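Local coordinates for protein putative phosphosugar isomerase (Silicibacter pomeroyi DSS-3, PDB 3FJ1) that is of unproven function but, as a protein with two SIS domains, probably binds phosphosugars or related carbohydrate derivatives, at residues I250-A261 and I277-T288. Numbering follows the deposited sequence.
Sequences IVEEGFPVLGFA and IAAKGATVFATT
Val-257 and Gly-259 bond to Thr-283, Phe-285 and Thr-287, joining strands 257-259 and 284-286 in parallel, their short axes 19° apart. Four backbone bonds knit them: Val-257 N to Thr-283 O, Phe-285 N to Val-257 O, Gly-259 N to Phe-285 O (2.8 Å, nearly straight at 174°) and Thr-287 N to Gly-259 O (3.0 Å). Just ahead of the first of these bonds, a water bridges the two chains, donating to Phe-255 O and accepting from Thr-283 N (water O to Thr-283 N 2.8 Å). At the other end a side chain takes over from the backbone: Thr-287 OG1 sits between its own N and carbonyl carbon (chi1 64°), which brings it to Ala-261 N at 2.8 Å as acceptor. A valine at this position would probably leave the buried Ala-261 N without its acceptor and the chain after strand 257-259 less firmly held. Next to it, Ala-261 CB packs on Thr-288 CG2 at 3.6 Å, while the Thr-288 hydroxyl turns to Glu-267. Apolar contacts gather on the face that carries Val-257 and Val-284, which run alongside each other from neighbouring strands, Val-257 CB to Val-284 CG1 4.1 Å. Ile-277, from the connecting helix, touches Val-257, Val-251 and Ile-250 with its methyl groups. Farther out, Val-251 CG2, anti to its carbonyl carbon, meets Lys-280 CD at 3.7 Å, the two side chains crossing at about a right angle. On the face of Leu-258 and Phe-285, helix 196-204 packs against both through Met-198; the Phe-285 ring turns an edge to Val-257 O. The strands and helix 267-279 form a beta-alpha-beta unit of the five-stranded parallel sheet in the second SIS domain. Main-chain bonds thus set the strand register, aliphatic side chains hold the end of the connecting helix against that face, and one threonine hydroxyl adds a side-chain bond beyond the last main-chain one.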
# COMPACT_ATOMS: atom_id res chain seq x y z
N ILE A 250 -4.75 12.44 14.65
CA ILE A 250 -4.73 11.24 15.49
C ILE A 250 -5.10 11.58 16.93
O ILE A 250 -5.91 10.90 17.52
CB ILE A 250 -3.34 10.53 15.44
CG1 ILE A 250 -3.42 9.13 16.04
CG2 ILE A 250 -2.23 11.36 16.12
CD1 ILE A 250 -2.13 8.37 15.93
N VAL A 251 -4.52 12.65 17.47
CA VAL A 251 -4.80 13.07 18.85
C VAL A 251 -6.27 13.50 19.08
O VAL A 251 -6.90 13.12 20.08
CB VAL A 251 -3.90 14.26 19.26
CG1 VAL A 251 -4.30 14.76 20.63
CG2 VAL A 251 -2.42 13.86 19.20
N GLU A 252 -6.80 14.30 18.16
CA GLU A 252 -8.19 14.79 18.26
C GLU A 252 -9.24 13.65 18.18
O GLU A 252 -10.36 13.78 18.68
CB GLU A 252 -8.41 15.84 17.14
CG GLU A 252 -9.74 16.62 17.18
CD GLU A 252 -9.88 17.65 16.05
OE1 GLU A 252 -8.85 18.19 15.56
OE2 GLU A 252 -11.03 17.95 15.65
N GLU A 253 -8.86 12.53 17.56
CA GLU A 253 -9.76 11.39 17.45
C GLU A 253 -10.07 10.77 18.81
O GLU A 253 -11.14 10.21 19.01
CB GLU A 253 -9.18 10.34 16.51
CG GLU A 253 -9.34 10.67 15.05
CD GLU A 253 -10.78 10.47 14.62
OE1 GLU A 253 -11.22 9.31 14.49
OE2 GLU A 253 -11.47 11.49 14.42
N GLY A 254 -9.11 10.85 19.73
CA GLY A 254 -9.29 10.31 21.07
C GLY A 254 -9.32 8.79 21.19
O GLY A 254 -9.94 8.26 22.12
N PHE A 255 -8.67 8.08 20.27
CA PHE A 255 -8.60 6.63 20.34
C PHE A 255 -7.19 6.15 20.73
O PHE A 255 -6.20 6.87 20.50
CB PHE A 255 -9.04 6.00 19.03
CG PHE A 255 -10.46 6.32 18.67
CD1 PHE A 255 -11.51 5.85 19.47
CD2 PHE A 255 -10.76 7.10 17.57
CE1 PHE A 255 -12.82 6.15 19.16
CE2 PHE A 255 -12.08 7.40 17.24
CZ PHE A 255 -13.11 6.94 18.05
N PRO A 256 -7.11 4.94 21.32
CA PRO A 256 -5.80 4.42 21.73
C PRO A 256 -4.87 4.19 20.53
O PRO A 256 -5.31 3.83 19.41
CB PRO A 256 -6.12 3.07 22.39
CG PRO A 256 -7.57 3.07 22.65
CD PRO A 256 -8.19 3.99 21.65
N VAL A 257 -3.58 4.39 20.78
CA VAL A 257 -2.55 4.25 19.77
C VAL A 257 -1.60 3.14 20.23
O VAL A 257 -1.18 3.11 21.38
CB VAL A 257 -1.79 5.58 19.59
CG1 VAL A 257 -0.68 5.44 18.56
CG2 VAL A 257 -2.77 6.70 19.22
N LEU A 258 -1.28 2.22 19.33
CA LEU A 258 -0.38 1.12 19.64
C LEU A 258 0.83 1.16 18.71
O LEU A 258 0.69 0.94 17.50
CB LEU A 258 -1.13 -0.19 19.45
CG LEU A 258 -0.60 -1.46 20.09
CD1 LEU A 258 -1.50 -2.64 19.69
CD2 LEU A 258 0.88 -1.77 19.87
N GLY A 259 2.00 1.43 19.27
CA GLY A 259 3.23 1.48 18.50
C GLY A 259 3.97 0.15 18.49
O GLY A 259 4.44 -0.31 19.54
N PHE A 260 4.06 -0.46 17.31
CA PHE A 260 4.80 -1.69 17.07
C PHE A 260 6.28 -1.35 16.88
O PHE A 260 6.68 -0.83 15.83
CB PHE A 260 4.25 -2.45 15.86
CG PHE A 260 2.93 -3.13 16.16
CD1 PHE A 260 2.91 -4.35 16.76
CD2 PHE A 260 1.71 -2.54 15.84
CE1 PHE A 260 1.71 -5.00 17.03
CE2 PHE A 260 0.52 -3.16 16.08
CZ PHE A 260 0.50 -4.38 16.67
N ALA A 261 7.05 -1.62 17.93
CA ALA A 261 8.52 -1.41 17.91
C ALA A 261 9.29 -2.74 18.03
O ALA A 261 9.12 -3.47 19.00
CB ALA A 261 8.94 -0.47 19.06
N ILE A 277 3.26 11.90 20.75
CA ILE A 277 1.81 11.71 20.70
C ILE A 277 1.25 11.71 22.15
O ILE A 277 0.27 12.44 22.45
CB ILE A 277 1.43 10.45 19.92
CG1 ILE A 277 1.85 10.57 18.44
CG2 ILE A 277 -0.08 10.21 20.03
CD1 ILE A 277 1.77 9.27 17.70
N ALA A 278 1.88 10.95 23.05
CA ALA A 278 1.49 10.90 24.46
C ALA A 278 1.60 12.27 25.14
O ALA A 278 0.79 12.61 26.00
CB ALA A 278 2.34 9.86 25.22
N ALA A 279 2.59 13.06 24.73
CA ALA A 279 2.78 14.43 25.27
C ALA A 279 1.64 15.40 24.86
O ALA A 279 1.47 16.46 25.47
CB ALA A 279 4.15 14.98 24.88
N LYS A 280 0.87 15.04 23.84
CA LYS A 280 -0.32 15.82 23.45
C LYS A 280 -1.59 15.40 24.19
O LYS A 280 -2.67 15.94 23.92
CB LYS A 280 -0.52 15.71 21.94
CG LYS A 280 0.60 16.40 21.14
CD LYS A 280 0.49 16.15 19.65
CE LYS A 280 1.52 16.97 18.85
NZ LYS A 280 1.41 18.45 19.21
N GLY A 281 -1.47 14.44 25.10
CA GLY A 281 -2.57 13.93 25.92
C GLY A 281 -3.25 12.66 25.43
O GLY A 281 -4.15 12.15 26.08
N ALA A 282 -2.82 12.14 24.29
CA ALA A 282 -3.37 10.89 23.74
C ALA A 282 -2.96 9.67 24.56
O ALA A 282 -1.97 9.68 25.30
CB ALA A 282 -2.93 10.71 22.29
N THR A 283 -3.76 8.61 24.41
CA THR A 283 -3.52 7.34 25.07
C THR A 283 -2.66 6.50 24.14
O THR A 283 -3.14 6.05 23.10
CB THR A 283 -4.83 6.63 25.32
OG1 THR A 283 -5.63 7.48 26.16
CG2 THR A 283 -4.58 5.31 26.01
N VAL A 284 -1.39 6.35 24.49
CA VAL A 284 -0.43 5.66 23.65
C VAL A 284 0.34 4.57 24.39
O VAL A 284 0.77 4.76 25.55
CB VAL A 284 0.59 6.67 23.07
CG1 VAL A 284 1.47 5.98 22.00
CG2 VAL A 284 -0.13 7.89 22.51
N PHE A 285 0.48 3.43 23.73
CA PHE A 285 1.20 2.26 24.22
C PHE A 285 2.24 1.88 23.17
O PHE A 285 2.03 2.10 21.97
CB PHE A 285 0.23 1.09 24.40
CG PHE A 285 -0.94 1.36 25.32
CD1 PHE A 285 -2.12 1.97 24.85
CD2 PHE A 285 -0.88 0.98 26.65
CE1 PHE A 285 -3.18 2.20 25.71
CE2 PHE A 285 -1.93 1.21 27.49
CZ PHE A 285 -3.09 1.81 27.01
N ALA A 286 3.37 1.32 23.58
CA ALA A 286 4.39 0.91 22.59
C ALA A 286 5.16 -0.28 23.08
O ALA A 286 5.39 -0.39 24.28
CB ALA A 286 5.30 2.06 22.22
N THR A 287 5.59 -1.17 22.17
CA THR A 287 6.28 -2.43 22.51
C THR A 287 7.79 -2.22 22.64
O THR A 287 8.57 -2.86 21.96
CB THR A 287 6.01 -3.55 21.46
OG1 THR A 287 6.58 -3.15 20.20
CG2 THR A 287 4.47 -3.81 21.23
N THR A 288 8.18 -1.32 23.53
CA THR A 288 9.57 -0.99 23.74
C THR A 288 9.74 -0.29 25.08
O THR A 288 8.89 0.50 25.50
CB THR A 288 10.13 -0.09 22.62
OG1 THR A 288 11.39 0.44 23.02
CG2 THR A 288 9.17 1.06 22.29
O HOH W 1 -8.30 6.97 24.06
O HOH W 2 -5.93 8.80 22.70